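Local structure of inorganic pyrophosphatase (Shewanella sp. AS-11, 6LL7) at residues I71-E76 / I92-K97; S117-K122 / C142-D147. The protein is a manganese-containing inorganic pyrophosphatase of the DHH family that probably catalyses the hydrolysis of diphosphate to two phosphates. All coordinates share one frame; numbering follows the deposited sequence.

Contact 1. Residues I71-E76 / I92-K97; sequences IVDHSE and IVDHHK. With MN (manganese (II) ion), chain F; MN (manganese (II) ion), chain E.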
loop_
_atom_site.group_PDB
_atom_site.type_symbol
_atom_site.label_atom_id
_atom_site.label_comp_id
_atom_site.label_asym_id
_atom_site.label_seq_id
_atom_site.Cartn_x
_atom_site.Cartn_y
_atom_site.Cartn_z
ATOM N N ILE A 71 9.621 -0.859 11.893
ATOM C CA ILE A 71 9.203 -0.673 10.474
ATOM C C ILE A 71 8.002 -1.579 10.164
ATOM O O ILE A 71 8.049 -2.752 10.531
ATOM C CB ILE A 71 10.376 -0.973 9.536
ATOM C CG1 ILE A 71 11.574 -0.045 9.783
ATOM C CG2 ILE A 71 9.913 -0.926 8.084
ATOM C CD1 ILE A 71 11.503 1.275 9.063
ATOM N N VAL A 72 6.991 -1.056 9.466
ATOM C CA VAL A 72 5.805 -1.828 8.983
ATOM C C VAL A 72 5.730 -1.788 7.446
ATOM O O VAL A 72 5.886 -0.684 6.879
ATOM C CB VAL A 72 4.516 -1.273 9.599
ATOM C CG1 VAL A 72 3.291 -2.020 9.095
ATOM C CG2 VAL A 72 4.573 -1.274 11.113
ATOM N N ASP A 73 5.526 -2.953 6.810
ATOM C CA ASP A 73 4.971 -3.084 5.429
ATOM C C ASP A 73 6.016 -2.687 4.382
ATOM O O ASP A 73 5.627 -2.282 3.272
ATOM C CB ASP A 73 3.731 -2.190 5.256
ATOM C CG ASP A 73 2.840 -2.491 4.067
ATOM O OD1 ASP A 73 2.858 -3.639 3.586
ATOM O OD2 ASP A 73 2.116 -1.556 3.646
ATOM N N HIS A 74 7.285 -2.755 4.722
ATOM C CA HIS A 74 8.415 -2.729 3.750
ATOM C C HIS A 74 9.698 -3.206 4.453
ATOM O O HIS A 74 9.670 -3.366 5.677
ATOM C CB HIS A 74 8.583 -1.322 3.162
ATOM C CG HIS A 74 9.061 -0.320 4.160
ATOM N ND1 HIS A 74 10.404 -0.008 4.287
ATOM C CD2 HIS A 74 8.396 0.465 5.039
ATOM C CE1 HIS A 74 10.541 0.904 5.220
ATOM N NE2 HIS A 74 9.331 1.219 5.691
ATOM N N SER A 75 10.771 -3.412 3.696
ATOM C CA SER A 75 12.138 -3.586 4.236
ATOM C C SER A 75 13.132 -2.881 3.308
ATOM O O SER A 75 14.228 -3.428 3.100
ATOM C CB SER A 75 12.470 -5.050 4.456
ATOM O OG SER A 75 12.352 -5.817 3.260
ATOM N N GLU A 76 12.740 -1.709 2.793
ATOM C CA GLU A 76 13.505 -0.912 1.792
ATOM C C GLU A 76 14.003 0.397 2.423
ATOM O O GLU A 76 13.244 1.023 3.198
ATOM C CB GLU A 76 12.643 -0.554 0.579
ATOM C CG GLU A 76 11.963 -1.737 -0.090
ATOM C CD GLU A 76 12.914 -2.685 -0.803
ATOM O OE1 GLU A 76 13.979 -2.216 -1.314
ATOM O OE2 GLU A 76 12.593 -3.901 -0.849
ATOM N N ILE A 92 11.049 -5.221 12.370
ATOM C CA ILE A 92 10.374 -5.127 11.049
ATOM C C ILE A 92 9.221 -6.133 11.025
ATOM O O ILE A 92 9.485 -7.314 11.298
ATOM C CB ILE A 92 11.315 -5.381 9.870
ATOM C CG1 ILE A 92 12.471 -4.378 9.806
ATOM C CG2 ILE A 92 10.478 -5.358 8.589
ATOM C CD1 ILE A 92 13.581 -4.799 8.866
ATOM N N VAL A 93 8.019 -5.683 10.673
ATOM C CA VAL A 93 6.879 -6.588 10.355
ATOM C C VAL A 93 6.402 -6.281 8.934
ATOM O O VAL A 93 6.004 -5.145 8.686
ATOM C CB VAL A 93 5.732 -6.485 11.371
ATOM C CG1 VAL A 93 5.221 -5.058 11.562
ATOM C CG2 VAL A 93 4.613 -7.418 10.973
ATOM N N ASP A 94 6.411 -7.279 8.053
ATOM C CA ASP A 94 6.171 -7.076 6.604
ATOM C C ASP A 94 5.760 -8.392 5.938
ATOM O O ASP A 94 5.807 -9.457 6.591
ATOM C CB ASP A 94 7.428 -6.506 5.951
ATOM C CG ASP A 94 7.252 -6.080 4.504
ATOM O OD1 ASP A 94 6.080 -5.877 4.092
ATOM O OD2 ASP A 94 8.281 -5.941 3.802
ATOM N N HIS A 95 5.388 -8.307 4.662
ATOM C CA HIS A 95 4.996 -9.448 3.801
ATOM C C HIS A 95 5.572 -9.242 2.398
ATOM O O HIS A 95 4.974 -9.770 1.450
ATOM C CB HIS A 95 3.474 -9.582 3.767
ATOM C CG HIS A 95 2.761 -8.384 3.225
ATOM N ND1 HIS A 95 2.145 -8.375 1.985
ATOM C CD2 HIS A 95 2.580 -7.148 3.741
ATOM C CE1 HIS A 95 1.614 -7.190 1.770
ATOM N NE2 HIS A 95 1.864 -6.416 2.841
ATOM N N HIS A 96 6.685 -8.514 2.274
ATOM C CA HIS A 96 7.402 -8.324 0.989
ATOM C C HIS A 96 8.715 -9.103 0.988
ATOM O O HIS A 96 9.129 -9.617 2.052
ATOM C CB HIS A 96 7.681 -6.848 0.724
ATOM C CG HIS A 96 6.434 -6.049 0.551
ATOM N ND1 HIS A 96 5.819 -5.391 1.610
ATOM C CD2 HIS A 96 5.670 -5.822 -0.544
ATOM C CE1 HIS A 96 4.728 -4.804 1.170
ATOM N NE2 HIS A 96 4.631 -5.034 -0.158
ATOM N N LYS A 97 9.337 -9.128 -0.189
ATOM C CA LYS A 97 10.746 -9.510 -0.423
ATOM C C LYS A 97 11.641 -8.740 0.554
ATOM O O LYS A 97 11.265 -7.648 1.011
ATOM C CB LYS A 97 11.109 -9.278 -1.895
ATOM C CG LYS A 97 11.236 -7.820 -2.334
ATOM C CD LYS A 97 11.685 -7.692 -3.793
ATOM C CE LYS A 97 12.095 -6.289 -4.189
ATOM N NZ LYS A 97 13.080 -5.715 -3.228
HETATM MN MN MN F . 1.005 -4.337 2.780
HETATM MN MN MN E . 1.730 -0.841 1.618
HETATM O O HOH W 1 10.398 -7.451 3.943
HETATM O O HOH W 2 2.978 -2.151 1.124
HETATM O O HOH W 3 1.065 -3.521 0.491
#

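Contact 2. Residues S117-K122 / C142-D147; sequences SNTVIK and CAILSD. Unlike the reference sequence in segment 117-122: Ser117 (reference Arg). With MN (manganese (II) ion), chain F.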
loop_
_atom_site.group_PDB
_atom_site.type_symbol
_atom_site.label_atom_id
_atom_site.label_comp_id
_atom_site.label_asym_id
_atom_site.label_seq_id
_atom_site.Cartn_x
_atom_site.Cartn_y
_atom_site.Cartn_z
ATOM N N SER A 117 0.623 -7.040 6.101
ATOM C CA SER A 117 1.383 -6.888 7.366
ATOM C C SER A 117 0.454 -7.141 8.564
ATOM O O SER A 117 0.880 -7.752 9.558
ATOM C CB SER A 117 2.050 -5.542 7.457
ATOM O OG SER A 117 2.717 -5.200 6.257
ATOM N N ASN A 118 -0.791 -6.710 8.456
ATOM C CA ASN A 118 -1.780 -6.793 9.563
ATOM C C ASN A 118 -2.117 -8.271 9.822
ATOM O O ASN A 118 -2.492 -8.594 10.928
ATOM C CB ASN A 118 -2.973 -5.876 9.271
ATOM C CG ASN A 118 -2.763 -4.489 9.836
ATOM O OD1 ASN A 118 -3.190 -4.203 10.947
ATOM N ND2 ASN A 118 -2.094 -3.614 9.102
ATOM N N THR A 119 -1.967 -9.143 8.830
ATOM C CA THR A 119 -2.124 -10.613 9.008
ATOM C C THR A 119 -1.034 -11.141 9.942
ATOM O O THR A 119 -1.360 -11.962 10.824
ATOM C CB THR A 119 -2.074 -11.364 7.680
ATOM O OG1 THR A 119 -3.172 -10.851 6.924
ATOM C CG2 THR A 119 -2.154 -12.869 7.846
ATOM N N VAL A 120 0.200 -10.670 9.743
ATOM C CA VAL A 120 1.366 -11.011 10.600
ATOM C C VAL A 120 1.134 -10.436 12.003
ATOM O O VAL A 120 1.373 -11.190 12.977
ATOM C CB VAL A 120 2.680 -10.483 10.023
ATOM C CG1 VAL A 120 3.847 -10.930 10.883
ATOM C CG2 VAL A 120 2.888 -10.926 8.582
ATOM N N ILE A 121 0.679 -9.175 12.107
ATOM C CA ILE A 121 0.506 -8.468 13.408
ATOM C C ILE A 121 -0.540 -9.241 14.217
ATOM O O ILE A 121 -0.449 -9.237 15.457
ATOM C CB ILE A 121 0.127 -6.985 13.219
ATOM C CG1 ILE A 121 1.268 -6.179 12.584
ATOM C CG2 ILE A 121 -0.312 -6.380 14.551
ATOM C CD1 ILE A 121 0.918 -4.750 12.273
ATOM N N LYS A 122 -1.509 -9.877 13.556
ATOM C CA LYS A 122 -2.504 -10.724 14.262
ATOM C C LYS A 122 -1.770 -11.915 14.908
ATOM O O LYS A 122 -2.133 -12.283 16.069
ATOM C CB LYS A 122 -3.587 -11.190 13.289
ATOM C CG LYS A 122 -4.896 -11.609 13.948
ATOM C CD LYS A 122 -4.995 -13.061 14.273
ATOM C CE LYS A 122 -6.315 -13.387 14.947
ATOM N NZ LYS A 122 -6.322 -14.749 15.530
ATOM N N CYS A 142 -9.797 -4.331 7.974
ATOM C CA CYS A 142 -9.957 -3.397 6.823
ATOM C C CYS A 142 -8.645 -3.264 6.048
ATOM O O CYS A 142 -8.694 -3.160 4.797
ATOM C CB CYS A 142 -10.388 -2.008 7.292
ATOM S SG CYS A 142 -12.103 -1.927 7.843
ATOM N N ALA A 143 -7.521 -3.212 6.767
ATOM C CA ALA A 143 -6.164 -3.202 6.174
ATOM C C ALA A 143 -5.992 -4.433 5.286
ATOM O O ALA A 143 -5.436 -4.278 4.170
ATOM C CB ALA A 143 -5.101 -3.163 7.234
ATOM N N ILE A 144 -6.457 -5.605 5.735
ATOM C CA ILE A 144 -6.263 -6.862 4.947
ATOM C C ILE A 144 -7.190 -6.831 3.719
ATOM O O ILE A 144 -6.725 -7.251 2.623
ATOM C CB ILE A 144 -6.442 -8.128 5.806
ATOM C CG1 ILE A 144 -5.548 -8.094 7.048
ATOM C CG2 ILE A 144 -6.189 -9.368 4.957
ATOM C CD1 ILE A 144 -6.119 -8.861 8.219
ATOM N N LEU A 145 -8.430 -6.350 3.879
ATOM C CA LEU A 145 -9.414 -6.207 2.762
ATOM C C LEU A 145 -8.888 -5.158 1.766
ATOM O O LEU A 145 -9.091 -5.298 0.563
ATOM C CB LEU A 145 -10.781 -5.824 3.321
ATOM C CG LEU A 145 -11.467 -6.874 4.205
ATOM C CD1 LEU A 145 -12.752 -6.310 4.788
ATOM C CD2 LEU A 145 -11.785 -8.142 3.450
ATOM N N SER A 146 -8.190 -4.144 2.258
ATOM C CA SER A 146 -7.554 -3.090 1.431
ATOM C C SER A 146 -6.445 -3.710 0.580
ATOM O O SER A 146 -6.529 -3.587 -0.631
ATOM C CB SER A 146 -7.054 -1.965 2.291
ATOM O OG SER A 146 -6.338 -1.038 1.495
ATOM N N ASP A 147 -5.504 -4.412 1.218
ATOM C CA ASP A 147 -4.289 -5.023 0.612
ATOM C C ASP A 147 -4.670 -6.148 -0.355
ATOM O O ASP A 147 -4.059 -6.206 -1.442
ATOM C CB ASP A 147 -3.337 -5.578 1.691
ATOM C CG ASP A 147 -2.062 -4.771 1.911
ATOM O OD1 ASP A 147 -1.828 -3.880 1.083
ATOM O OD2 ASP A 147 -1.297 -5.064 2.893
HETATM MN MN MN F . 1.005 -4.337 2.780
HETATM O O HOH W 3 1.065 -3.521 0.491
#

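Contact 1. Residues I71-E76 / I92-K97
Asp73 sends CG anti to its own backbone N (chi1 -164°), while His95 tucks CG between its backbone N and carbonyl carbon (chi1 60°), and the two side chains thereby run alongside each other to one manganese ion. Asp94, His95 and His96 form the DHH motif that names the family, at the C-terminal end of strand 88-94. Carboxylate and imidazole are only 14° from coplanar; Asp73 OD1 binds that manganese at 2.1 Å beside His95 NE2. The other oxygen, Asp73 OD2, holds the second manganese at 2.2 Å, making this carboxylate a bridge between metals that His9, Asp13, Asp15 and Asp147 also bind. Parallel pairing sets the two ends level: Val93 N donates to Ile71 O (2.9 Å) and Asp73 N to Val93 O (2.9 Å). Asp94 itself is not a metal ligand; its OD1 receives His96 ND1 at 2.5 Å through the syn lone pair and takes a weak bond from His95 N, while OD2 meets a water that also contacts Ser75 OG, itself hydrogen-bonded to the backbone N of Gly99. An alanine here removes the acceptor of His96 ND1, and the ring would probably be set free to turn. Farther out, Lys97 crosses Glu76 almost at a right angle, its NZ forming a salt bridge 3.0 Å from OE2, on the syn side but tilted out of the carboxylate plane.

Contact 2. Residues S117-K122 / C142-D147
Asn118 lays its amide against the methyl of Ala143, ND2 lying 3.6 Å from CB, while its own CB faces Ile144 CG1 at 4.1 Å. One residue on, Thr119 lies across Ile144, roughly perpendicular to it, and OG1 rests on the isoleucine chain 3.6 Å from CG1, with CG2 and CD1 also close. Ile144 has CG1 anti to its carbonyl carbon (chi1 -54°), which carries that branch to the threonine. The contact between the segments is thus van der Waals packing, and the polar ends find partners elsewhere: Asn118 ND2 hydrogen-bonds to Asp15 OD1, and Thr119 OG1 to Asp160 OD1. Ser117 OG is likewise hydrogen-bonded to Asp15, at OD2, an oxygen that itself binds manganese. Ser117 and Asn118 thus hold both carboxylate oxygens of the metal ligand Asp15 from the second shell, while Thr119 ties the helix to Asp160. The opposing helix supplies a ligand of its own: Asp147 OD2 lies 2.4 Å from the same manganese, and Asp147 OD1 accepts a hydrogen bond of 3.0 Å from a water that is also bound to that metal. The short helical axes run roughly antiparallel at 146°, with a closest approach of 9.0 Å. Around the pair, helix 14-29 brings Cys18 against Ala143 and Ala22 against Asn118, helix 158-171 packs Val164 and Leu167 on Ile144, and Val120 of helix 117-128 reaches Val93 of strand 88-94.

How the contacts relate
Both contacts are largely buried in the same N-terminal part of the fold, their centres about 13 Å apart, and they converge on one manganese ion and one metal-bound water. Contact 1 joins the ends of neighbouring parallel strands, where backbone hydrogen bonds lead into metal ligands, and its Glu76/Lys97 side is the more open to solvent. Contact 2 joins helices 117-128 and 134-148, the first of which packs on strand 88-94, and relies on van der Waals packing of aliphatic groups against the side chains of Asn118 and Thr119, with Asp147 as its single metal ligand. They also touch directly: Ser117 OG makes a weak hydrogen bond to Asp73 OD1, and Asp147 OD2 sits beside His95 NE2 on the shared manganese.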